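Local coordinates for protein peptidyl tryptophan dihydroxylase (Pseudomonas putida, PDB 7CTQ) that uses bound FAD to dihydroxylate a peptidyl tryptophan, a step essential for building the tryptophylquinone cofactor of quinohemoprotein amine dehydrogenase, at residues A[42-47]-A[89-94]; A[48-53]-A[271-276]; A[258-263]-A[280-285]. One frame throughout, in Å; residues are numbered along the deposited sequence.

All three contacts border the same FAD: interaction 1 lies by the flavin pyrimidine, the ribityl chain and a phosphate, interaction 2 by O2, interaction 3 by O1P. Interactions 1 and 3 are buried, whereas interaction 2 is partly so, with one flank at the surface. In interaction 1, a strand pair, salt-bridged side chains bond ribityl hydroxyls and a phosphate oxygen, while Gly45 holds the flavin ring; interaction 3 is mostly apolar with a single hydrogen bond across it. Interaction 2 has no hydrogen bond between its segments and relies on apolar packing and a cation-pi contact. Helix 274-282 serves both interactions 2 and 3, while interactions 1 and 2 touch where Ile275 packs on Glu44 and Leu89.

Interaction 1: residues A[42-47]-A[89-94]; sequences AVEGVS and LDRQRF. With FAD (flavin-adenine dinucleotide), chain C.
Leu89 and Glu44 form the hydrogen-bonded pair of an antiparallel ladder, in which strand 43-46 lies beside strand 87-90. Leu89 N reaches Glu44 O at 2.8 Å, and Glu44 N answers to Leu89 O at 2.9 Å. The CB of Leu89 also rests on Val46 CG1 at 3.8 Å. Asp90 faces Val43 in the non-hydrogen-bonded pair, then caps helix 91-104, its OD1 receiving Gln92 N from above the carboxylate plane. Arg91 N adds one more backbone bond, to Ala42 O, as strand gives way to helix. The Arg91 side chain bends at chi2 and chi3, and its NH1 meets Glu44 OE2 on the syn side in a salt bridge of 3.1 Å, the two flat groups being turned 67° apart. The same NH1 donates to FAD O4' at 2.9 Å, while NH2 serves both FAD O1A and Asp95. Gly45 holds the pyrimidine edge with its N on FAD O4 and its O on FAD N3; Glu44 OE1 accepts from FAD O2' at 2.8 Å.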
loop_
_atom_site.group_PDB
_atom_site.type_symbol
_atom_site.label_atom_id
_atom_site.label_comp_id
_atom_site.label_asym_id
_atom_site.label_seq_id
_atom_site.Cartn_x
_atom_site.Cartn_y
_atom_site.Cartn_z
ATOM N N ALA A 42 14.032 -11.120 2.831
ATOM C CA ALA A 42 12.657 -11.295 2.387
ATOM C C ALA A 42 12.604 -11.112 0.882
ATOM O O ALA A 42 13.147 -10.135 0.360
ATOM C CB ALA A 42 11.718 -10.300 3.071
ATOM N N VAL A 43 11.965 -12.045 0.183
ATOM C CA VAL A 43 11.702 -11.888 -1.241
ATOM C C VAL A 43 10.201 -11.949 -1.463
ATOM O O VAL A 43 9.507 -12.804 -0.898
ATOM C CB VAL A 43 12.445 -12.926 -2.104
ATOM C CG1 VAL A 43 13.901 -12.990 -1.682
ATOM C CG2 VAL A 43 11.767 -14.301 -2.069
ATOM N N GLU A 44 9.707 -11.025 -2.274
ATOM C CA GLU A 44 8.291 -10.820 -2.486
ATOM C C GLU A 44 7.966 -11.044 -3.951
ATOM O O GLU A 44 8.836 -10.950 -4.820
ATOM C CB GLU A 44 7.887 -9.408 -2.056
ATOM C CG GLU A 44 7.843 -9.229 -0.548
ATOM C CD GLU A 44 7.905 -7.779 -0.116
ATOM O OE1 GLU A 44 7.768 -7.520 1.101
ATOM O OE2 GLU A 44 8.098 -6.899 -0.982
ATOM N N GLY A 45 6.702 -11.367 -4.215
ATOM C CA GLY A 45 6.209 -11.456 -5.575
ATOM C C GLY A 45 5.738 -10.092 -6.044
ATOM O O GLY A 45 4.983 -9.412 -5.344
ATOM N N VAL A 46 6.202 -9.687 -7.225
ATOM C CA VAL A 46 5.824 -8.403 -7.802
ATOM C C VAL A 46 5.243 -8.636 -9.189
ATOM O O VAL A 46 5.660 -9.543 -9.916
ATOM C CB VAL A 46 7.012 -7.412 -7.860
ATOM C CG1 VAL A 46 7.375 -6.932 -6.454
ATOM C CG2 VAL A 46 8.222 -8.042 -8.557
ATOM N N SER A 47 4.262 -7.810 -9.544
ATOM C CA SER A 47 3.610 -7.888 -10.841
ATOM C C SER A 47 4.344 -7.012 -11.857
ATOM O O SER A 47 5.312 -6.313 -11.541
ATOM C CB SER A 47 2.137 -7.485 -10.727
ATOM O OG SER A 47 1.980 -6.112 -10.392
ATOM N N LEU A 89 11.156 -10.101 -6.072
ATOM C CA LEU A 89 11.880 -8.918 -5.633
ATOM C C LEU A 89 12.626 -9.255 -4.355
ATOM O O LEU A 89 12.010 -9.649 -3.362
ATOM C CB LEU A 89 10.939 -7.737 -5.403
ATOM C CG LEU A 89 11.718 -6.504 -4.955
ATOM C CD1 LEU A 89 12.414 -5.849 -6.142
ATOM C CD2 LEU A 89 10.814 -5.529 -4.241
ATOM N N ASP A 90 13.943 -9.098 -4.371
ATOM C CA ASP A 90 14.736 -9.369 -3.182
ATOM C C ASP A 90 14.862 -8.058 -2.412
ATOM O O ASP A 90 15.584 -7.145 -2.829
ATOM C CB ASP A 90 16.087 -9.976 -3.554
ATOM C CG ASP A 90 17.138 -9.756 -2.488
ATOM O OD1 ASP A 90 16.808 -9.810 -1.284
ATOM O OD2 ASP A 90 18.299 -9.538 -2.849
ATOM N N ARG A 91 14.134 -7.970 -1.294
ATOM C CA ARG A 91 14.075 -6.743 -0.510
ATOM C C ARG A 91 15.431 -6.341 0.043
ATOM O O ARG A 91 15.647 -5.154 0.313
ATOM C CB ARG A 91 13.068 -6.906 0.629
ATOM C CG ARG A 91 11.634 -7.067 0.144
ATOM C CD ARG A 91 11.232 -5.886 -0.721
ATOM N NE ARG A 91 11.410 -4.620 -0.017
ATOM C CZ ARG A 91 10.437 -3.993 0.638
ATOM N NH1 ARG A 91 9.220 -4.517 0.668
ATOM N NH2 ARG A 91 10.680 -2.843 1.259
ATOM N N GLN A 92 16.346 -7.297 0.222
ATOM C CA GLN A 92 17.716 -6.954 0.591
ATOM C C GLN A 92 18.352 -6.065 -0.473
ATOM O O GLN A 92 18.785 -4.941 -0.187
ATOM C CB GLN A 92 18.543 -8.224 0.798
ATOM C CG GLN A 92 17.854 -9.317 1.604
ATOM C CD GLN A 92 18.561 -10.660 1.484
ATOM O OE1 GLN A 92 18.012 -11.618 0.934
ATOM N NE2 GLN A 92 19.786 -10.732 1.995
ATOM N N ARG A 93 18.416 -6.563 -1.717
ATOM C CA ARG A 93 18.900 -5.743 -2.826
ATOM C C ARG A 93 18.083 -4.467 -2.958
ATOM O O ARG A 93 18.646 -3.377 -3.117
ATOM C CB ARG A 93 18.850 -6.519 -4.144
ATOM C CG ARG A 93 20.163 -7.145 -4.630
ATOM C CD ARG A 93 20.658 -8.144 -3.605
ATOM N NE ARG A 93 21.481 -9.223 -4.135
ATOM C CZ ARG A 93 22.604 -9.648 -3.568
ATOM N NH1 ARG A 93 23.048 -9.081 -2.452
ATOM N NH2 ARG A 93 23.282 -10.644 -4.115
ATOM N N PHE A 94 16.756 -4.584 -2.871
ATOM C CA PHE A 94 15.862 -3.462 -3.151
ATOM C C PHE A 94 16.122 -2.283 -2.217
ATOM O O PHE A 94 16.379 -1.161 -2.668
ATOM C CB PHE A 94 14.414 -3.933 -3.038
ATOM C CG PHE A 94 13.421 -2.988 -3.634
ATOM C CD1 PHE A 94 13.467 -2.666 -4.981
ATOM C CD2 PHE A 94 12.429 -2.427 -2.851
ATOM C CE1 PHE A 94 12.542 -1.799 -5.534
ATOM C CE2 PHE A 94 11.501 -1.557 -3.399
ATOM C CZ PHE A 94 11.558 -1.244 -4.739
HETATM P PA FAD C . 8.830 -0.736 4.399
HETATM O O1A FAD C . 9.063 -1.268 3.039
HETATM O O2A FAD C . 8.667 -1.822 5.452
HETATM O O5B FAD C . 9.941 0.312 4.726
HETATM C C5B FAD C . 10.228 0.707 6.082
HETATM C C4B FAD C . 11.694 1.046 6.129
HETATM O O4B FAD C . 11.996 1.669 7.399
HETATM C C3B FAD C . 12.657 -0.138 5.986
HETATM O O3B FAD C . 13.785 0.237 5.199
HETATM C C2B FAD C . 13.025 -0.459 7.441
HETATM O O2B FAD C . 14.327 -1.026 7.582
HETATM C C1B FAD C . 13.015 0.942 8.051
HETATM N N9A FAD C . 12.813 1.033 9.490
HETATM C C8A FAD C . 11.993 0.292 10.294
HETATM N N7A FAD C . 12.024 0.625 11.561
HETATM C C5A FAD C . 12.961 1.641 11.596
HETATM C C6A FAD C . 13.484 2.421 12.648
HETATM N N6A FAD C . 13.117 2.291 13.923
HETATM N N1A FAD C . 14.411 3.366 12.344
HETATM C C2A FAD C . 14.786 3.506 11.070
HETATM N N3A FAD C . 14.361 2.823 10.000
HETATM C C4A FAD C . 13.446 1.906 10.327
HETATM N N1 FAD C . 4.297 -6.547 -1.162
HETATM C C2 FAD C . 4.447 -6.924 -2.467
HETATM O O2 FAD C . 4.449 -6.101 -3.384
HETATM N N3 FAD C . 4.614 -8.257 -2.781
HETATM C C4 FAD C . 4.652 -9.304 -1.883
HETATM O O4 FAD C . 4.820 -10.455 -2.281
HETATM C C4X FAD C . 4.489 -8.899 -0.500
HETATM N N5 FAD C . 4.505 -9.829 0.417
HETATM C C5X FAD C . 4.348 -9.443 1.739
HETATM C C6 FAD C . 4.354 -10.424 2.731
HETATM C C7 FAD C . 4.185 -10.090 4.071
HETATM C C7M FAD C . 4.200 -11.174 5.116
HETATM C C8 FAD C . 4.001 -8.745 4.431
HETATM C C8M FAD C . 3.824 -8.348 5.872
HETATM C C9 FAD C . 3.999 -7.764 3.445
HETATM C C9A FAD C . 4.164 -8.102 2.107
HETATM N N10 FAD C . 4.173 -7.128 1.088
HETATM C C10 FAD C . 4.316 -7.495 -0.235
HETATM C "C1'" FAD C . 3.939 -5.719 1.411
HETATM C "C2'" FAD C . 5.185 -4.849 1.356
HETATM O "O2'" FAD C . 6.252 -5.419 2.113
HETATM C "C3'" FAD C . 4.828 -3.476 1.920
HETATM O "O3'" FAD C . 3.607 -3.065 1.315
HETATM C "C4'" FAD C . 5.861 -2.377 1.697
HETATM O "O4'" FAD C . 7.190 -2.859 1.917
HETATM C "C5'" FAD C . 5.582 -1.188 2.586
HETATM O "O5'" FAD C . 6.451 -0.114 2.200
HETATM P P FAD C . 6.894 0.969 3.229
HETATM O O1P FAD C . 5.614 1.650 3.737
HETATM O O2P FAD C . 7.938 1.856 2.645
HETATM O O3P FAD C . 7.490 0.114 4.425
#

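Interaction 2: residues A[48-53]-A[271-276]; sequences QRVLEG and SGNGIF. With FAD (flavin-adenine dinucleotide), chain C.
Arg49 holds its guanidinium, tilted, over the face of the Phe276 ring in a cation-pi contact, although no hydrogen bond joins the two segments. Here helix 48-56 packs against the loop and first turn of helix 274-282, whose N-terminal end is directed at the flavin pyrimidine, consistent with a Rossmann-type FAD-binding fold. Arg49 CZ stands 4.4 Å from the centroid of the Phe276 ring, only 11° off its normal, but the guanidinium is not stacked flat: its plane is turned 51° from the ring, which brings NH1 closest, 3.4 Å from Phe276 CZ and displaced toward the rim. Asn273 OD1 lies over a face of the guanidinium, 3.3 Å from Arg49 NH2, at an angle too poor for a hydrogen bond. The amide of Asn273 is steadied from its own segment instead: ND2 donates to Ser271 O at 3.2 Å, the acceptor lying near the Asn273 amide plane and ND2 well above the carbonyl plane of Ser271. Away from the exposed arginine, Val50 divides its two methyl groups between neighbouring residues of the opposite helix. CG1, anti to the backbone N, lies 3.9 Å from Ile275 CG2, while CG2 meets Phe276 CB at 3.7 Å. Ile275 packs between Val50 and the flavin, CG2 on Val50 and CG1 and CD1 near FAD O2, its CD1 also touching Glu44 and Leu89. A helix N-terminus so placed could favour negative charge on the pyrimidine part of a reduced flavin. The direct link is nearly straight: Ile275 N donates to FAD O2 at 2.9 Å, with 172° at the hydrogen.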
loop_
_atom_site.group_PDB
_atom_site.type_symbol
_atom_site.label_atom_id
_atom_site.label_comp_id
_atom_site.label_asym_id
_atom_site.label_seq_id
_atom_site.Cartn_x
_atom_site.Cartn_y
_atom_site.Cartn_z
ATOM N N GLN A 48 3.879 -7.073 -13.109
ATOM C CA GLN A 48 4.421 -6.215 -14.158
ATOM C C GLN A 48 4.136 -4.748 -13.864
ATOM O O GLN A 48 4.977 -3.878 -14.125
ATOM C CB GLN A 48 3.838 -6.616 -15.518
ATOM C CG GLN A 48 2.307 -6.505 -15.633
ATOM C CD GLN A 48 1.560 -7.634 -14.927
ATOM O OE1 GLN A 48 2.137 -8.679 -14.615
ATOM N NE2 GLN A 48 0.271 -7.424 -14.673
ATOM N N ARG A 49 2.956 -4.462 -13.305
ATOM C CA ARG A 49 2.567 -3.088 -13.009
ATOM C C ARG A 49 3.516 -2.451 -11.998
ATOM O O ARG A 49 3.986 -1.325 -12.197
ATOM C CB ARG A 49 1.127 -3.062 -12.484
ATOM C CG ARG A 49 0.315 -1.837 -12.901
ATOM C CD ARG A 49 -0.847 -1.598 -11.949
ATOM N NE ARG A 49 -1.359 -2.848 -11.389
ATOM C CZ ARG A 49 -2.340 -2.924 -10.492
ATOM N NH1 ARG A 49 -2.927 -1.816 -10.045
ATOM N NH2 ARG A 49 -2.739 -4.109 -10.041
ATOM N N VAL A 50 3.816 -3.171 -10.911
ATOM C CA VAL A 50 4.584 -2.606 -9.802
ATOM C C VAL A 50 5.918 -2.054 -10.286
ATOM O O VAL A 50 6.369 -0.989 -9.841
ATOM C CB VAL A 50 4.783 -3.666 -8.702
ATOM C CG1 VAL A 50 5.643 -3.120 -7.584
ATOM C CG2 VAL A 50 3.430 -4.131 -8.155
ATOM N N LEU A 51 6.566 -2.754 -11.216
ATOM C CA LEU A 51 7.958 -2.435 -11.519
ATOM C C LEU A 51 8.069 -1.156 -12.347
ATOM O O LEU A 51 8.950 -0.326 -12.103
ATOM C CB LEU A 51 8.616 -3.635 -12.218
ATOM C CG LEU A 51 8.919 -4.881 -11.380
ATOM C CD1 LEU A 51 9.262 -6.136 -12.346
ATOM C CD2 LEU A 51 9.845 -4.619 -10.154
ATOM N N GLU A 52 7.154 -0.953 -13.296
ATOM C CA GLU A 52 7.108 0.336 -13.977
ATOM C C GLU A 52 6.376 1.387 -13.146
ATOM O O GLU A 52 6.684 2.583 -13.245
ATOM C CB GLU A 52 6.469 0.199 -15.360
ATOM C CG GLU A 52 7.447 -0.330 -16.407
ATOM C CD GLU A 52 6.892 -1.490 -17.206
ATOM O OE1 GLU A 52 7.652 -2.092 -17.997
ATOM O OE2 GLU A 52 5.685 -1.790 -17.058
ATOM N N GLY A 53 5.405 0.969 -12.332
ATOM C CA GLY A 53 4.914 1.841 -11.280
ATOM C C GLY A 53 6.018 2.306 -10.351
ATOM O O GLY A 53 5.974 3.428 -9.844
ATOM N N SER A 271 -2.606 -10.170 -2.280
ATOM C CA SER A 271 -2.724 -9.620 -3.629
ATOM C C SER A 271 -1.431 -9.742 -4.426
ATOM O O SER A 271 -1.467 -9.657 -5.658
ATOM C CB SER A 271 -3.143 -8.153 -3.573
ATOM O OG SER A 271 -2.065 -7.352 -3.103
ATOM N N GLY A 272 -0.302 -9.951 -3.758
ATOM C CA GLY A 272 0.973 -9.831 -4.435
ATOM C C GLY A 272 1.248 -8.431 -4.926
ATOM O O GLY A 272 2.030 -8.248 -5.863
ATOM N N ASN A 273 0.620 -7.425 -4.300
ATOM C CA ASN A 273 0.630 -6.062 -4.814
ATOM C C ASN A 273 0.887 -5.037 -3.721
ATOM O O ASN A 273 0.579 -3.857 -3.912
ATOM C CB ASN A 273 -0.697 -5.744 -5.500
ATOM C CG ASN A 273 -0.628 -5.911 -6.995
ATOM O OD1 ASN A 273 -0.493 -4.933 -7.730
ATOM N ND2 ASN A 273 -0.718 -7.157 -7.460
ATOM N N GLY A 274 1.461 -5.450 -2.588
ATOM C CA GLY A 274 1.579 -4.549 -1.452
ATOM C C GLY A 274 2.429 -3.327 -1.739
ATOM O O GLY A 274 2.093 -2.210 -1.326
ATOM N N ILE A 275 3.541 -3.513 -2.456
ATOM C CA ILE A 275 4.426 -2.385 -2.735
ATOM C C ILE A 275 3.688 -1.322 -3.543
ATOM O O ILE A 275 3.823 -0.115 -3.285
ATOM C CB ILE A 275 5.706 -2.865 -3.445
ATOM C CG1 ILE A 275 6.622 -3.589 -2.446
ATOM C CG2 ILE A 275 6.435 -1.696 -4.042
ATOM C CD1 ILE A 275 7.688 -4.466 -3.094
ATOM N N PHE A 276 2.882 -1.753 -4.513
ATOM C CA PHE A 276 2.090 -0.811 -5.296
ATOM C C PHE A 276 1.088 -0.078 -4.415
ATOM O O PHE A 276 0.895 1.139 -4.551
ATOM C CB PHE A 276 1.369 -1.554 -6.422
ATOM C CG PHE A 276 0.436 -0.687 -7.225
ATOM C CD1 PHE A 276 0.875 -0.064 -8.381
ATOM C CD2 PHE A 276 -0.887 -0.500 -6.827
ATOM C CE1 PHE A 276 0.013 0.739 -9.128
ATOM C CE2 PHE A 276 -1.750 0.296 -7.566
ATOM C CZ PHE A 276 -1.300 0.917 -8.716
HETATM P PA FAD C . 8.830 -0.736 4.399
HETATM O O1A FAD C . 9.063 -1.268 3.039
HETATM O O2A FAD C . 8.667 -1.822 5.452
HETATM O O5B FAD C . 9.941 0.312 4.726
HETATM C C5B FAD C . 10.228 0.707 6.082
HETATM C C4B FAD C . 11.694 1.046 6.129
HETATM O O4B FAD C . 11.996 1.669 7.399
HETATM C C3B FAD C . 12.657 -0.138 5.986
HETATM O O3B FAD C . 13.785 0.237 5.199
HETATM C C2B FAD C . 13.025 -0.459 7.441
HETATM O O2B FAD C . 14.327 -1.026 7.582
HETATM C C1B FAD C . 13.015 0.942 8.051
HETATM N N9A FAD C . 12.813 1.033 9.490
HETATM C C8A FAD C . 11.993 0.292 10.294
HETATM N N7A FAD C . 12.024 0.625 11.561
HETATM C C5A FAD C . 12.961 1.641 11.596
HETATM C C6A FAD C . 13.484 2.421 12.648
HETATM N N6A FAD C . 13.117 2.291 13.923
HETATM N N1A FAD C . 14.411 3.366 12.344
HETATM C C2A FAD C . 14.786 3.506 11.070
HETATM N N3A FAD C . 14.361 2.823 10.000
HETATM C C4A FAD C . 13.446 1.906 10.327
HETATM N N1 FAD C . 4.297 -6.547 -1.162
HETATM C C2 FAD C . 4.447 -6.924 -2.467
HETATM O O2 FAD C . 4.449 -6.101 -3.384
HETATM N N3 FAD C . 4.614 -8.257 -2.781
HETATM C C4 FAD C . 4.652 -9.304 -1.883
HETATM O O4 FAD C . 4.820 -10.455 -2.281
HETATM C C4X FAD C . 4.489 -8.899 -0.500
HETATM N N5 FAD C . 4.505 -9.829 0.417
HETATM C C5X FAD C . 4.348 -9.443 1.739
HETATM C C6 FAD C . 4.354 -10.424 2.731
HETATM C C7 FAD C . 4.185 -10.090 4.071
HETATM C C7M FAD C . 4.200 -11.174 5.116
HETATM C C8 FAD C . 4.001 -8.745 4.431
HETATM C C8M FAD C . 3.824 -8.348 5.872
HETATM C C9 FAD C . 3.999 -7.764 3.445
HETATM C C9A FAD C . 4.164 -8.102 2.107
HETATM N N10 FAD C . 4.173 -7.128 1.088
HETATM C C10 FAD C . 4.316 -7.495 -0.235
HETATM C "C1'" FAD C . 3.939 -5.719 1.411
HETATM C "C2'" FAD C . 5.185 -4.849 1.356
HETATM O "O2'" FAD C . 6.252 -5.419 2.113
HETATM C "C3'" FAD C . 4.828 -3.476 1.920
HETATM O "O3'" FAD C . 3.607 -3.065 1.315
HETATM C "C4'" FAD C . 5.861 -2.377 1.697
HETATM O "O4'" FAD C . 7.190 -2.859 1.917
HETATM C "C5'" FAD C . 5.582 -1.188 2.586
HETATM O "O5'" FAD C . 6.451 -0.114 2.200
HETATM P P FAD C . 6.894 0.969 3.229
HETATM O O1P FAD C . 5.614 1.650 3.737
HETATM O O2P FAD C . 7.938 1.856 2.645
HETATM O O3P FAD C . 7.490 0.114 4.425
#

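Interaction 3: residues A[258-263]-A[280-285]; sequences IRVGDA and SSALQA. With FAD (flavin-adenine dinucleotide), chain C.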
loop_
_atom_site.group_PDB
_atom_site.type_symbol
_atom_site.label_atom_id
_atom_site.label_comp_id
_atom_site.label_asym_id
_atom_site.label_seq_id
_atom_site.Cartn_x
_atom_site.Cartn_y
_atom_site.Cartn_z
ATOM N N ILE A 258 3.135 13.430 8.830
ATOM C CA ILE A 258 2.274 12.618 7.983
ATOM C C ILE A 258 2.796 11.194 8.035
ATOM O O ILE A 258 4.005 10.966 8.128
ATOM C CB ILE A 258 2.216 13.182 6.541
ATOM C CG1 ILE A 258 1.029 12.597 5.775
ATOM C CG2 ILE A 258 3.534 12.941 5.756
ATOM C CD1 ILE A 258 0.891 13.191 4.399
ATOM N N ARG A 259 1.878 10.236 8.027
ATOM C CA ARG A 259 2.215 8.839 7.822
ATOM C C ARG A 259 1.935 8.436 6.378
ATOM O O ARG A 259 0.908 8.814 5.800
ATOM C CB ARG A 259 1.425 7.937 8.780
ATOM C CG ARG A 259 2.062 7.812 10.158
ATOM C CD ARG A 259 1.080 7.341 11.204
ATOM N NE ARG A 259 1.150 5.899 11.402
ATOM C CZ ARG A 259 1.680 5.318 12.472
ATOM N NH1 ARG A 259 2.195 6.052 13.444
ATOM N NH2 ARG A 259 1.689 3.998 12.569
ATOM N N VAL A 260 2.847 7.647 5.806
ATOM C CA VAL A 260 2.703 7.127 4.454
ATOM C C VAL A 260 3.014 5.643 4.461
ATOM O O VAL A 260 3.647 5.115 5.380
ATOM C CB VAL A 260 3.599 7.852 3.427
ATOM C CG1 VAL A 260 3.175 9.302 3.293
ATOM C CG2 VAL A 260 5.080 7.744 3.816
ATOM N N GLY A 261 2.537 4.962 3.420
ATOM C CA GLY A 261 2.849 3.551 3.290
ATOM C C GLY A 261 2.150 2.689 4.328
ATOM O O GLY A 261 1.048 2.994 4.800
ATOM N N ASP A 262 2.817 1.580 4.676
ATOM C CA ASP A 262 2.299 0.643 5.675
ATOM C C ASP A 262 2.025 1.320 7.015
ATOM O O ASP A 262 1.140 0.885 7.765
ATOM C CB ASP A 262 3.293 -0.507 5.878
ATOM C CG ASP A 262 3.104 -1.643 4.891
ATOM O OD1 ASP A 262 2.300 -1.489 3.944
ATOM O OD2 ASP A 262 3.769 -2.698 5.066
ATOM N N ALA A 263 2.792 2.359 7.349
ATOM C CA ALA A 263 2.504 3.133 8.546
ATOM C C ALA A 263 1.135 3.795 8.486
ATOM O O ALA A 263 0.572 4.125 9.535
ATOM C CB ALA A 263 3.561 4.203 8.752
ATOM N N SER A 280 0.717 3.894 -3.664
ATOM C CA SER A 280 -0.528 4.651 -3.816
ATOM C C SER A 280 -0.782 5.558 -2.621
ATOM O O SER A 280 -1.319 6.664 -2.770
ATOM C CB SER A 280 -1.708 3.693 -3.989
ATOM O OG SER A 280 -1.537 2.919 -5.162
ATOM N N SER A 281 -0.424 5.093 -1.421
ATOM C CA SER A 281 -0.681 5.881 -0.226
ATOM C C SER A 281 0.240 7.089 -0.153
ATOM O O SER A 281 -0.110 8.089 0.477
ATOM C CB SER A 281 -0.521 5.007 1.017
ATOM O OG SER A 281 0.848 4.711 1.251
ATOM N N ALA A 282 1.406 7.024 -0.807
ATOM C CA ALA A 282 2.360 8.126 -0.801
ATOM C C ALA A 282 2.225 9.039 -2.008
ATOM O O ALA A 282 2.841 10.112 -2.025
ATOM C CB ALA A 282 3.796 7.581 -0.738
ATOM N N LEU A 283 1.413 8.651 -2.997
ATOM C CA LEU A 283 1.376 9.363 -4.270
ATOM C C LEU A 283 1.037 10.837 -4.085
ATOM O O LEU A 283 1.672 11.706 -4.687
ATOM C CB LEU A 283 0.366 8.698 -5.211
ATOM C CG LEU A 283 0.212 9.331 -6.601
ATOM C CD1 LEU A 283 1.435 9.047 -7.477
ATOM C CD2 LEU A 283 -1.092 8.902 -7.305
ATOM N N GLN A 284 0.040 11.145 -3.260
ATOM C CA GLN A 284 -0.338 12.535 -3.052
ATOM C C GLN A 284 0.093 13.058 -1.686
ATOM O O GLN A 284 -0.319 14.152 -1.289
ATOM C CB GLN A 284 -1.842 12.698 -3.294
ATOM C CG GLN A 284 -2.146 12.432 -4.775
ATOM C CD GLN A 284 -3.624 12.272 -5.107
ATOM O OE1 GLN A 284 -4.493 12.381 -4.245
ATOM N NE2 GLN A 284 -3.910 12.029 -6.385
ATOM N N ALA A 285 0.947 12.322 -0.980
ATOM C CA ALA A 285 1.550 12.861 0.237
ATOM C C ALA A 285 2.333 14.147 -0.022
ATOM O O ALA A 285 2.168 15.109 0.751
ATOM C CB ALA A 285 2.428 11.787 0.896
HETATM P PA FAD C . 8.830 -0.736 4.399
HETATM O O1A FAD C . 9.063 -1.268 3.039
HETATM O O2A FAD C . 8.667 -1.822 5.452
HETATM O O5B FAD C . 9.941 0.312 4.726
HETATM C C5B FAD C . 10.228 0.707 6.082
HETATM C C4B FAD C . 11.694 1.046 6.129
HETATM O O4B FAD C . 11.996 1.669 7.399
HETATM C C3B FAD C . 12.657 -0.138 5.986
HETATM O O3B FAD C . 13.785 0.237 5.199
HETATM C C2B FAD C . 13.025 -0.459 7.441
HETATM O O2B FAD C . 14.327 -1.026 7.582
HETATM C C1B FAD C . 13.015 0.942 8.051
HETATM N N9A FAD C . 12.813 1.033 9.490
HETATM C C8A FAD C . 11.993 0.292 10.294
HETATM N N7A FAD C . 12.024 0.625 11.561
HETATM C C5A FAD C . 12.961 1.641 11.596
HETATM C C6A FAD C . 13.484 2.421 12.648
HETATM N N6A FAD C . 13.117 2.291 13.923
HETATM N N1A FAD C . 14.411 3.366 12.344
HETATM C C2A FAD C . 14.786 3.506 11.070
HETATM N N3A FAD C . 14.361 2.823 10.000
HETATM C C4A FAD C . 13.446 1.906 10.327
HETATM N N1 FAD C . 4.297 -6.547 -1.162
HETATM C C2 FAD C . 4.447 -6.924 -2.467
HETATM O O2 FAD C . 4.449 -6.101 -3.384
HETATM N N3 FAD C . 4.614 -8.257 -2.781
HETATM C C4 FAD C . 4.652 -9.304 -1.883
HETATM O O4 FAD C . 4.820 -10.455 -2.281
HETATM C C4X FAD C . 4.489 -8.899 -0.500
HETATM N N5 FAD C . 4.505 -9.829 0.417
HETATM C C5X FAD C . 4.348 -9.443 1.739
HETATM C C6 FAD C . 4.354 -10.424 2.731
HETATM C C7 FAD C . 4.185 -10.090 4.071
HETATM C C7M FAD C . 4.200 -11.174 5.116
HETATM C C8 FAD C . 4.001 -8.745 4.431
HETATM C C8M FAD C . 3.824 -8.348 5.872
HETATM C C9 FAD C . 3.999 -7.764 3.445
HETATM C C9A FAD C . 4.164 -8.102 2.107
HETATM N N10 FAD C . 4.173 -7.128 1.088
HETATM C C10 FAD C . 4.316 -7.495 -0.235
HETATM C "C1'" FAD C . 3.939 -5.719 1.411
HETATM C "C2'" FAD C . 5.185 -4.849 1.356
HETATM O "O2'" FAD C . 6.252 -5.419 2.113
HETATM C "C3'" FAD C . 4.828 -3.476 1.920
HETATM O "O3'" FAD C . 3.607 -3.065 1.315
HETATM C "C4'" FAD C . 5.861 -2.377 1.697
HETATM O "O4'" FAD C . 7.190 -2.859 1.917
HETATM C "C5'" FAD C . 5.582 -1.188 2.586
HETATM O "O5'" FAD C . 6.451 -0.114 2.200
HETATM P P FAD C . 6.894 0.969 3.229
HETATM O O1P FAD C . 5.614 1.650 3.737
HETATM O O2P FAD C . 7.938 1.856 2.645
HETATM O O3P FAD C . 7.490 0.114 4.425
#
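Val260 and Ala285 make the tightest of the apolar contacts, Val260 CG1 meeting Ala285 CB at 3.5 Å. CG1 lies anti to the carbonyl carbon of its own residue, facing Ala285. Ile258 reaches the same methyl with the tip of its chain, CD1, at 4.1 Å from Ala285 CB. Val260 CB also faces Ala282 CB at 4.2 Å, and Thr20 of helix 15-27 packs on Val260, Ala282 and Ala285 alike. Ala282 and Ala285 are the ends of a type I turn, closed by Ala285 N on Ala282 O. Strand 257-259 is an edge strand, within this chain, of a sheet consistent with a Rossmann-type FAD-binding fold, and the loop after it carries a Gly-Asp pair, consistent with the GD motif of flavoprotein monooxygenases. Polar contact across the segments is a single hydrogen bond: Gly261 N donates to Ser281 OG at 2.8 Å, along a bent path of 132°. That OG sits between its own backbone N and carbonyl carbon (chi1 72°), from where it also bonds to Ser278 O. Contacts with the cofactor come from the loop. Gly261 has positive phi (70°) and no CB to run into FAD O1P, which lets its CA come to 3.4 Å from that oxygen; the next amide, Asp262 N, donates to FAD O1P at 3.0 Å. Within the 258-263 segment, Arg259 NE bonds Ala263 O at 2.6 Å, from above the carbonyl plane.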